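Local coordinates for beta-lactamase (Klebsiella pneumoniae, PDB 6KBY), which probably hydrolyses beta-lactam antibiotics to substituted beta-amino acids, as a class C beta-lactamase, and binds adenosine monophosphate in its pocket, at residues G122-M127 / S157-G162; D130-T135 / N219-G224; G151-Y156 / M299-A304. One frame throughout, in Å; residues are numbered along the deposited sequence.

In the fold
From the N terminus, the first segment met is 122-127, in the loop after helix 113-117; contact 1 closes the path from there back onto the start of helix 158-171. Residues 130-135, leading into helix 134-143, are joined in contact 2 to the loop before helix 224-228, and strand 153-154 pairs in contact 3 with the start of strand 302-311 at the edge of the antiparallel sheet. Every pair of contacts crosses; none nests. Contact 1 touches both others, Met127 CE lying 3.8 Å from Ile222 O and Leu125 CD1 3.4 Å from Tyr156 O, whereas contacts 2 and 3 do not touch. Contacts 1 and 3 both touch AMP, and contact 2 adds Glu221.

Contact 1 (G122-M127 / S157-G162); sequences GLQLFM and SNIGTG. With AMP (adenosine monophosphate), chain B.
Through CD1, the Phe126 ring comes to 3.6 Å from Asn158 ND2, which meets it obliquely. One face is covered by Leu125 CG, 3.7 Å above the plane and over its centre, and the AMP nucleotide meets the rim, with N7 3.3 Å from CD1 and O4' in the ring plane. The Asn158 amide is held at both ends: OD1 takes a bond from Lys74 NZ, while ND2 gives a bent one (135°) to Leu125 O from above that carbonyl's plane. Asn158 N donates to the same oxygen, so two donors grip Leu125 O. One residue earlier, Ser157 OG, anti to its backbone N (chi1 178°), donates to Gln124 O at 2.7 Å and accepts from Gly160 N, an N-cap that joins helix start to loop. Beside these bonds Ile159 wedges in: CD1 lies 3.6 Å from Phe126 O, and CG2 meets Leu123 CD1 at 4.0 Å and Met127 CE at 4.2 Å. Tyr156, Ser157 and Asn158 match the Tyr-X-Asn motif known from class C beta-lactamases; the start of helix 158-171 and the loop 122-127 line the AMP pocket through Asn158, Phe126 and Met127.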
loop_
_atom_site.group_PDB
_atom_site.type_symbol
_atom_site.label_atom_id
_atom_site.label_comp_id
_atom_site.label_asym_id
_atom_site.label_seq_id
_atom_site.Cartn_x
_atom_site.Cartn_y
_atom_site.Cartn_z
ATOM N N GLY A 122 4.908 -17.392 6.141
ATOM C CA GLY A 122 5.343 -17.575 7.510
ATOM C C GLY A 122 6.571 -16.779 7.902
ATOM O O GLY A 122 6.977 -16.839 9.070
ATOM N N LEU A 123 7.205 -16.082 6.966
ATOM C CA LEU A 123 8.269 -15.158 7.329
ATOM C C LEU A 123 7.740 -14.120 8.310
ATOM O O LEU A 123 6.591 -13.677 8.213
ATOM C CB LEU A 123 8.811 -14.457 6.083
ATOM C CG LEU A 123 9.767 -15.292 5.230
ATOM C CD1 LEU A 123 9.862 -14.706 3.834
ATOM C CD2 LEU A 123 11.143 -15.363 5.885
ATOM N N GLN A 124 8.595 -13.726 9.250
ATOM C CA GLN A 124 8.197 -12.802 10.299
ATOM C C GLN A 124 7.996 -11.390 9.739
ATOM O O GLN A 124 8.334 -11.077 8.595
ATOM C CB GLN A 124 9.242 -12.790 11.413
ATOM C CG GLN A 124 10.559 -12.178 10.993
ATOM C CD GLN A 124 11.626 -12.387 12.041
ATOM O OE1 GLN A 124 11.731 -13.474 12.621
ATOM N NE2 GLN A 124 12.425 -11.363 12.294
ATOM N N LEU A 125 7.496 -10.513 10.606
ATOM C CA LEU A 125 7.142 -9.160 10.197
ATOM C C LEU A 125 8.361 -8.362 9.748
ATOM O O LEU A 125 8.357 -7.760 8.668
ATOM C CB LEU A 125 6.419 -8.462 11.349
ATOM C CG LEU A 125 6.031 -7.001 11.131
ATOM C CD1 LEU A 125 5.229 -6.825 9.855
ATOM C CD2 LEU A 125 5.235 -6.498 12.326
ATOM N N PHE A 126 9.401 -8.314 10.577
ATOM C CA PHE A 126 10.527 -7.414 10.365
ATOM C C PHE A 126 11.792 -8.162 9.968
ATOM O O PHE A 126 12.134 -9.188 10.564
ATOM C CB PHE A 126 10.826 -6.615 11.638
ATOM C CG PHE A 126 9.732 -5.663 12.025
ATOM C CD1 PHE A 126 9.356 -4.638 11.170
ATOM C CD2 PHE A 126 9.076 -5.790 13.236
ATOM C CE1 PHE A 126 8.345 -3.759 11.520
ATOM C CE2 PHE A 126 8.075 -4.912 13.597
ATOM C CZ PHE A 126 7.703 -3.898 12.738
ATOM N N MET A 127 12.501 -7.615 8.989
ATOM C CA MET A 127 13.841 -8.085 8.666
ATOM C C MET A 127 14.722 -8.001 9.909
ATOM O O MET A 127 14.725 -6.966 10.589
ATOM C CB MET A 127 14.432 -7.180 7.587
ATOM C CG MET A 127 15.768 -7.647 7.052
ATOM S SD MET A 127 15.588 -9.066 5.957
ATOM C CE MET A 127 14.802 -8.284 4.552
ATOM N N SER A 157 4.172 -9.530 6.518
ATOM C CA SER A 157 5.629 -9.636 6.488
ATOM C C SER A 157 6.274 -8.637 5.542
ATOM O O SER A 157 6.017 -8.662 4.332
ATOM C CB SER A 157 6.064 -11.050 6.104
ATOM O OG SER A 157 7.483 -11.134 6.034
ATOM N N ASN A 158 7.173 -7.813 6.089
ATOM C CA ASN A 158 8.023 -6.998 5.229
ATOM C C ASN A 158 9.001 -7.854 4.438
ATOM O O ASN A 158 9.342 -7.514 3.299
ATOM C CB ASN A 158 8.773 -5.966 6.063
ATOM C CG ASN A 158 7.832 -4.966 6.679
ATOM O OD1 ASN A 158 7.195 -4.203 5.971
ATOM N ND2 ASN A 158 7.657 -5.034 7.996
ATOM N N ILE A 159 9.472 -8.954 5.025
ATOM C CA ILE A 159 10.458 -9.794 4.351
ATOM C C ILE A 159 9.839 -10.471 3.139
ATOM O O ILE A 159 10.408 -10.462 2.043
ATOM C CB ILE A 159 11.052 -10.839 5.313
ATOM C CG1 ILE A 159 11.504 -10.216 6.636
ATOM C CG2 ILE A 159 12.205 -11.568 4.630
ATOM C CD1 ILE A 159 12.035 -11.244 7.638
ATOM N N GLY A 160 8.676 -11.096 3.326
ATOM C CA GLY A 160 8.009 -11.733 2.201
ATOM C C GLY A 160 7.714 -10.759 1.073
ATOM O O GLY A 160 7.912 -11.077 -0.102
ATOM N N THR A 161 7.271 -9.545 1.419
ATOM C CA THR A 161 7.038 -8.530 0.395
ATOM C C THR A 161 8.328 -8.189 -0.328
ATOM O O THR A 161 8.333 -7.980 -1.548
ATOM C CB THR A 161 6.446 -7.264 1.016
ATOM O OG1 THR A 161 5.323 -7.597 1.835
ATOM C CG2 THR A 161 6.010 -6.305 -0.073
ATOM N N GLY A 162 9.432 -8.123 0.416
ATOM C CA GLY A 162 10.723 -7.910 -0.210
ATOM C C GLY A 162 11.034 -8.958 -1.257
ATOM O O GLY A 162 11.470 -8.636 -2.365
HETATM P P AMP B . 3.506 -0.989 6.854
HETATM O O1P AMP B . 3.411 0.506 6.841
HETATM O O2P AMP B . 2.390 -1.774 7.489
HETATM O "O5'" AMP B . 4.903 -1.439 7.460
HETATM C "C5'" AMP B . 6.106 -0.825 7.021
HETATM C "C4'" AMP B . 6.699 0.067 8.081
HETATM O "O4'" AMP B . 7.196 -0.739 9.184
HETATM C "C3'" AMP B . 7.904 0.887 7.641
HETATM O "O3'" AMP B . 7.548 2.076 6.962
HETATM C "C2'" AMP B . 8.655 1.114 8.943
HETATM O "O2'" AMP B . 8.039 2.141 9.709
HETATM C "C1'" AMP B . 8.424 -0.219 9.650
HETATM N N9 AMP B . 9.483 -1.196 9.333
HETATM C C8 AMP B . 9.327 -2.319 8.596
HETATM N N7 AMP B . 10.497 -3.003 8.492
HETATM C C5 AMP B . 11.426 -2.303 9.174
HETATM C C6 AMP B . 12.867 -2.462 9.466
HETATM N N6 AMP B . 13.559 -3.525 8.994
HETATM N N1 AMP B . 13.469 -1.506 10.214
HETATM C C2 AMP B . 12.789 -0.441 10.686
HETATM N N3 AMP B . 11.476 -0.236 10.459
HETATM C C4 AMP B . 10.755 -1.116 9.724
#

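Contact 2 (D130-T135 / N219-G224); sequences DIKNTT and NMEILG
Lys132 and Ile222 bring the two backbones nearest, CA to CA 6.2 Å, at a type II turn running from Glu221 to Gly224 and closed by Gly224 N to Glu221 O. No direct hydrogen bond crosses the contact; instead water 1 bridges the two segments, donating to Ile131 O at 2.9 Å and accepting from Ile222 N at 3.0 Å. Ile222, at the second position of the turn, is the main side chain here. With CG1 anti to its backbone N (chi1 -169°), CG2 sits between backbone N and carbonyl carbon and faces the loop, 3.5 Å from Ile131 O and 3.9 Å from Ile131 CG2. The other branch runs on to CD1, which ends 3.4 Å from Asn133 O, against the peptide that leads into helix 134-143. Leu137 of that helix touches Ile131, Ile222 and Leu223, so the apolar patch continues beyond the two segments. At the start of the helix, Asn133 OD1 caps Gln136 N. Toward the solvent side, Lys132 and Glu221 cross obliquely. The Lys132 chain bends at chi2 (-60°), which turns CD, and then runs straight; its NZ forms a long salt bridge of 3.6 Å to Glu221 OE2, and it also gives a weak bond to Glu129 O. Glu221 has an AMP contact as well, and its backbone N is held by Tyr228 OH. The turn belongs to the end of the omega loop, which in class C beta-lactamases borders the active-site cleft; here it packs on the approach to helix 134-143, and Glu221 lines the AMP site.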
loop_
_atom_site.group_PDB
_atom_site.type_symbol
_atom_site.label_atom_id
_atom_site.label_comp_id
_atom_site.label_asym_id
_atom_site.label_seq_id
_atom_site.Cartn_x
_atom_site.Cartn_y
_atom_site.Cartn_z
ATOM N N ASP A 130 20.303 -6.979 11.911
ATOM C CA ASP A 130 21.708 -7.183 11.584
ATOM C C ASP A 130 21.943 -7.536 10.122
ATOM O O ASP A 130 23.105 -7.620 9.705
ATOM C CB ASP A 130 22.306 -8.270 12.482
ATOM C CG ASP A 130 21.601 -9.596 12.325
ATOM O OD1 ASP A 130 20.411 -9.679 12.696
ATOM O OD2 ASP A 130 22.229 -10.555 11.829
ATOM N N ILE A 131 20.891 -7.748 9.335
ATOM C CA ILE A 131 21.052 -8.083 7.925
ATOM C C ILE A 131 21.258 -6.791 7.142
ATOM O O ILE A 131 20.341 -5.975 7.018
ATOM C CB ILE A 131 19.856 -8.877 7.393
ATOM C CG1 ILE A 131 19.767 -10.221 8.119
ATOM C CG2 ILE A 131 19.984 -9.081 5.894
ATOM C CD1 ILE A 131 18.582 -11.053 7.706
ATOM N N LYS A 132 22.464 -6.608 6.608
ATOM C CA LYS A 132 22.834 -5.385 5.908
ATOM C C LYS A 132 23.063 -5.572 4.417
ATOM O O LYS A 132 22.902 -4.612 3.661
ATOM C CB LYS A 132 24.104 -4.783 6.524
ATOM C CG LYS A 132 23.992 -4.481 8.009
ATOM C CD LYS A 132 22.879 -3.489 8.285
ATOM C CE LYS A 132 22.798 -3.141 9.764
ATOM N NZ LYS A 132 21.711 -2.162 10.041
ATOM N N ASN A 133 23.431 -6.771 3.970
ATOM C CA ASN A 133 23.792 -6.984 2.578
ATOM C C ASN A 133 23.188 -8.290 2.078
ATOM O O ASN A 133 22.617 -9.073 2.842
ATOM C CB ASN A 133 25.314 -6.954 2.376
ATOM C CG ASN A 133 26.038 -7.994 3.213
ATOM O OD1 ASN A 133 25.646 -9.160 3.254
ATOM N ND2 ASN A 133 27.103 -7.573 3.885
ATOM N N THR A 134 23.339 -8.520 0.772
ATOM C CA THR A 134 22.731 -9.690 0.143
ATOM C C THR A 134 23.316 -10.987 0.686
ATOM O O THR A 134 22.599 -11.983 0.830
ATOM C CB THR A 134 22.899 -9.608 -1.376
ATOM O OG1 THR A 134 22.347 -8.373 -1.847
ATOM C CG2 THR A 134 22.183 -10.764 -2.060
ATOM N N THR A 135 24.615 -10.997 0.990
ATOM C CA THR A 135 25.239 -12.192 1.552
ATOM C C THR A 135 24.564 -12.598 2.857
ATOM O O THR A 135 24.188 -13.762 3.042
ATOM C CB THR A 135 26.732 -11.939 1.778
ATOM O OG1 THR A 135 27.369 -11.677 0.521
ATOM C CG2 THR A 135 27.389 -13.148 2.438
ATOM N N ASN A 219 14.549 5.477 7.153
ATOM C CA ASN A 219 15.857 4.947 6.788
ATOM C C ASN A 219 15.652 3.716 5.918
ATOM O O ASN A 219 14.986 2.763 6.334
ATOM C CB ASN A 219 16.651 4.575 8.040
ATOM C CG ASN A 219 18.066 4.144 7.721
ATOM O OD1 ASN A 219 18.698 4.678 6.807
ATOM N ND2 ASN A 219 18.573 3.167 8.466
ATOM N N MET A 220 16.216 3.739 4.718
ATOM C CA MET A 220 16.005 2.677 3.746
ATOM C C MET A 220 17.077 1.605 3.905
ATOM O O MET A 220 18.268 1.874 3.707
ATOM C CB MET A 220 16.042 3.259 2.335
ATOM C CG MET A 220 14.953 4.282 2.069
ATOM S SD MET A 220 13.293 3.656 2.447
ATOM C CE MET A 220 13.291 2.124 1.531
ATOM N N GLU A 221 16.654 0.392 4.242
ATOM C CA GLU A 221 17.542 -0.740 4.464
ATOM C C GLU A 221 17.229 -1.851 3.453
ATOM O O GLU A 221 16.439 -1.661 2.525
ATOM C CB GLU A 221 17.462 -1.174 5.927
ATOM C CG GLU A 221 17.867 -0.060 6.888
ATOM C CD GLU A 221 17.915 -0.517 8.329
ATOM O OE1 GLU A 221 16.974 -1.210 8.769
ATOM O OE2 GLU A 221 18.904 -0.190 9.021
ATOM N N ILE A 222 17.850 -3.019 3.639
ATOM C CA ILE A 222 17.818 -4.042 2.596
ATOM C C ILE A 222 16.390 -4.526 2.338
ATOM O O ILE A 222 15.609 -4.766 3.269
ATOM C CB ILE A 222 18.782 -5.193 2.935
ATOM C CG1 ILE A 222 18.940 -6.119 1.730
ATOM C CG2 ILE A 222 18.310 -5.957 4.168
ATOM C CD1 ILE A 222 20.024 -7.149 1.903
ATOM N N LEU A 223 16.040 -4.644 1.052
ATOM C CA LEU A 223 14.685 -4.972 0.591
ATOM C C LEU A 223 13.629 -4.008 1.125
ATOM O O LEU A 223 12.427 -4.314 1.104
ATOM C CB LEU A 223 14.290 -6.432 0.854
ATOM C CG LEU A 223 15.108 -7.510 0.138
ATOM C CD1 LEU A 223 14.520 -8.892 0.397
ATOM C CD2 LEU A 223 15.225 -7.249 -1.360
ATOM N N GLY A 224 14.055 -2.828 1.584
ATOM C CA GLY A 224 13.115 -1.859 2.114
ATOM C C GLY A 224 12.301 -1.137 1.065
ATOM O O GLY A 224 11.158 -0.746 1.324
HETATM O O HOH W 1 19.841 -3.318 5.879
#

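Contact 3 (G151-Y156 / M299-A304); sequences GTHRVY and MTKSVA. With AMP (adenosine monophosphate), chain B.
Lys301 lies across the side chains of Val155 and His153, and CB, CG and CD each find a partner. CB is 3.9 Å from Val155 CG2; CG sits against the same methyl and His153 CB; CD meets both at 3.7 Å. A bend at chi3 (64°) then turns CE, and NZ ends in a salt bridge with Asp148 OD2. The aliphatic part thus packs while the ammonium group is paired with Asp148, outside the two segments. The two backbones pair as antiparallel strands. Arg154 and Ser302 form the hydrogen-bonded pair, Arg154 N to Ser302 O at 2.8 Å and Ser302 N to Arg154 O at 3.0 Å, and Ala304 N donates to Thr152 O beyond the non-hydrogen-bonded pair of His153 and Val303. Lys301 CA adds a CA-H...O contact to Arg154 O. Water 2 joins the carbonyls of Gly151 and Ala304, and water 4 links Tyr156 N to Thr300 O where the pairing ends. On the face shared by Arg154 and Ser302, Arg154 CB lies 3.5 Å from Ser302 OG. Its chain is extended to NE, which bonds Gln275 OE1, while NH2 makes a salt bridge to Glu280 OE2; water 3 sits in the guanidinium plane, at NH1, and also meets Ser302 OG. The arginine therefore reaches past strand 266-270 toward its next neighbours in the sheet. Two residues on, Tyr156 points its OH to within 2.9 Å of AMP O2P, and that hydroxyl is hydrogen-bonded with Lys321 NZ. The pairing is a sheet edge in the serine beta-lactamase fold, the short strand 153-154 leading straight to the AMP-binding tyrosine that corresponds to that of the class C Tyr-X-Asn motif.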
loop_
_atom_site.group_PDB
_atom_site.type_symbol
_atom_site.label_atom_id
_atom_site.label_comp_id
_atom_site.label_asym_id
_atom_site.label_seq_id
_atom_site.Cartn_x
_atom_site.Cartn_y
_atom_site.Cartn_z
ATOM N N GLY A 151 1.388 -21.508 3.501
ATOM C CA GLY A 151 0.036 -21.597 3.001
ATOM C C GLY A 151 -1.026 -21.891 4.038
ATOM O O GLY A 151 -2.204 -21.955 3.677
ATOM N N THR A 152 -0.658 -22.067 5.311
ATOM C CA THR A 152 -1.631 -22.381 6.352
ATOM C C THR A 152 -2.004 -21.183 7.211
ATOM O O THR A 152 -3.103 -21.161 7.779
ATOM C CB THR A 152 -1.092 -23.482 7.277
ATOM O OG1 THR A 152 0.122 -23.042 7.905
ATOM C CG2 THR A 152 -0.836 -24.772 6.516
ATOM N N HIS A 153 -1.107 -20.206 7.328
ATOM C CA HIS A 153 -1.308 -19.065 8.208
ATOM C C HIS A 153 -0.902 -17.788 7.497
ATOM O O HIS A 153 -0.082 -17.794 6.576
ATOM C CB HIS A 153 -0.505 -19.220 9.502
ATOM C CG HIS A 153 -1.002 -20.324 10.377
ATOM N ND1 HIS A 153 -0.723 -21.653 10.136
ATOM C CD2 HIS A 153 -1.801 -20.296 11.469
ATOM C CE1 HIS A 153 -1.316 -22.396 11.058
ATOM N NE2 HIS A 153 -1.967 -21.596 11.882
ATOM N N ARG A 154 -1.478 -16.683 7.958
ATOM C CA ARG A 154 -1.127 -15.355 7.485
ATOM C C ARG A 154 -0.312 -14.650 8.560
ATOM O O ARG A 154 -0.777 -14.498 9.697
ATOM C CB ARG A 154 -2.382 -14.550 7.169
ATOM C CG ARG A 154 -2.087 -13.173 6.586
ATOM C CD ARG A 154 -3.369 -12.368 6.408
ATOM N NE ARG A 154 -3.171 -11.068 5.766
ATOM C CZ ARG A 154 -2.872 -9.939 6.405
ATOM N NH1 ARG A 154 -2.708 -9.932 7.722
ATOM N NH2 ARG A 154 -2.730 -8.808 5.721
ATOM N N VAL A 155 0.891 -14.227 8.192
ATOM C CA VAL A 155 1.758 -13.405 9.022
ATOM C C VAL A 155 2.189 -12.252 8.128
ATOM O O VAL A 155 2.988 -12.438 7.207
ATOM C CB VAL A 155 2.977 -14.178 9.548
ATOM C CG1 VAL A 155 3.893 -13.248 10.322
ATOM C CG2 VAL A 155 2.534 -15.363 10.409
ATOM N N TYR A 156 1.629 -11.076 8.362
ATOM C CA TYR A 156 2.005 -9.902 7.587
ATOM C C TYR A 156 3.519 -9.720 7.666
ATOM O O TYR A 156 4.103 -9.786 8.754
ATOM C CB TYR A 156 1.269 -8.705 8.189
ATOM C CG TYR A 156 1.416 -7.411 7.447
ATOM C CD1 TYR A 156 0.661 -7.141 6.319
ATOM C CD2 TYR A 156 2.260 -6.421 7.920
ATOM C CE1 TYR A 156 0.776 -5.935 5.657
ATOM C CE2 TYR A 156 2.385 -5.211 7.260
ATOM C CZ TYR A 156 1.643 -4.984 6.121
ATOM O OH TYR A 156 1.746 -3.784 5.451
ATOM N N MET A 299 0.337 -7.553 13.158
ATOM C CA MET A 299 1.440 -8.064 13.957
ATOM C C MET A 299 1.179 -9.422 14.581
ATOM O O MET A 299 2.034 -9.916 15.324
ATOM C CB MET A 299 1.821 -7.065 15.059
ATOM C CG MET A 299 2.317 -5.740 14.522
ATOM S SD MET A 299 2.633 -4.565 15.821
ATOM C CE MET A 299 0.964 -4.075 16.237
ATOM N N THR A 300 0.041 -10.044 14.298
ATOM C CA THR A 300 -0.305 -11.336 14.862
ATOM C C THR A 300 -0.547 -12.345 13.749
ATOM O O THR A 300 -0.975 -11.995 12.644
ATOM C CB THR A 300 -1.567 -11.243 15.722
ATOM O OG1 THR A 300 -2.658 -10.797 14.910
ATOM C CG2 THR A 300 -1.365 -10.278 16.894
ATOM N N LYS A 301 -0.282 -13.607 14.058
ATOM C CA LYS A 301 -0.551 -14.688 13.125
ATOM C C LYS A 301 -2.037 -15.025 13.141
ATOM O O LYS A 301 -2.676 -15.018 14.198
ATOM C CB LYS A 301 0.260 -15.920 13.526
ATOM C CG LYS A 301 0.066 -17.098 12.583
ATOM C CD LYS A 301 1.263 -18.039 12.578
ATOM C CE LYS A 301 1.486 -18.691 13.917
ATOM N NZ LYS A 301 2.693 -19.577 13.871
ATOM N N SER A 302 -2.591 -15.316 11.965
ATOM C CA SER A 302 -3.960 -15.793 11.844
ATOM C C SER A 302 -3.992 -17.008 10.926
ATOM O O SER A 302 -3.070 -17.254 10.148
ATOM C CB SER A 302 -4.886 -14.707 11.286
ATOM O OG SER A 302 -4.384 -14.205 10.055
ATOM N N VAL A 303 -5.076 -17.776 11.022
ATOM C CA VAL A 303 -5.298 -18.870 10.087
ATOM C C VAL A 303 -5.649 -18.296 8.720
ATOM O O VAL A 303 -6.411 -17.326 8.615
ATOM C CB VAL A 303 -6.425 -19.775 10.618
ATOM C CG1 VAL A 303 -6.841 -20.808 9.574
ATOM C CG2 VAL A 303 -5.990 -20.460 11.903
ATOM N N ALA A 304 -5.099 -18.887 7.660
ATOM C CA ALA A 304 -5.431 -18.502 6.294
ATOM C C ALA A 304 -6.080 -19.683 5.591
ATOM O O ALA A 304 -5.654 -20.829 5.767
ATOM C CB ALA A 304 -4.183 -18.071 5.523
HETATM P P AMP B . 3.506 -0.989 6.854
HETATM O O1P AMP B . 3.411 0.506 6.841
HETATM O O2P AMP B . 2.390 -1.774 7.489
HETATM O "O5'" AMP B . 4.903 -1.439 7.460
HETATM C "C5'" AMP B . 6.106 -0.825 7.021
HETATM C "C4'" AMP B . 6.699 0.067 8.081
HETATM O "O4'" AMP B . 7.196 -0.739 9.184
HETATM C "C3'" AMP B . 7.904 0.887 7.641
HETATM O "O3'" AMP B . 7.548 2.076 6.962
HETATM C "C2'" AMP B . 8.655 1.114 8.943
HETATM O "O2'" AMP B . 8.039 2.141 9.709
HETATM C "C1'" AMP B . 8.424 -0.219 9.650
HETATM N N9 AMP B . 9.483 -1.196 9.333
HETATM C C8 AMP B . 9.327 -2.319 8.596
HETATM N N7 AMP B . 10.497 -3.003 8.492
HETATM C C5 AMP B . 11.426 -2.303 9.174
HETATM C C6 AMP B . 12.867 -2.462 9.466
HETATM N N6 AMP B . 13.559 -3.525 8.994
HETATM N N1 AMP B . 13.469 -1.506 10.214
HETATM C C2 AMP B . 12.789 -0.441 10.686
HETATM N N3 AMP B . 11.476 -0.236 10.459
HETATM C C4 AMP B . 10.755 -1.116 9.724
HETATM O O HOH W 2 -4.630 -23.008 4.512
HETATM O O HOH W 3 -2.822 -12.022 9.820
HETATM O O HOH W 4 0.021 -10.468 10.641
#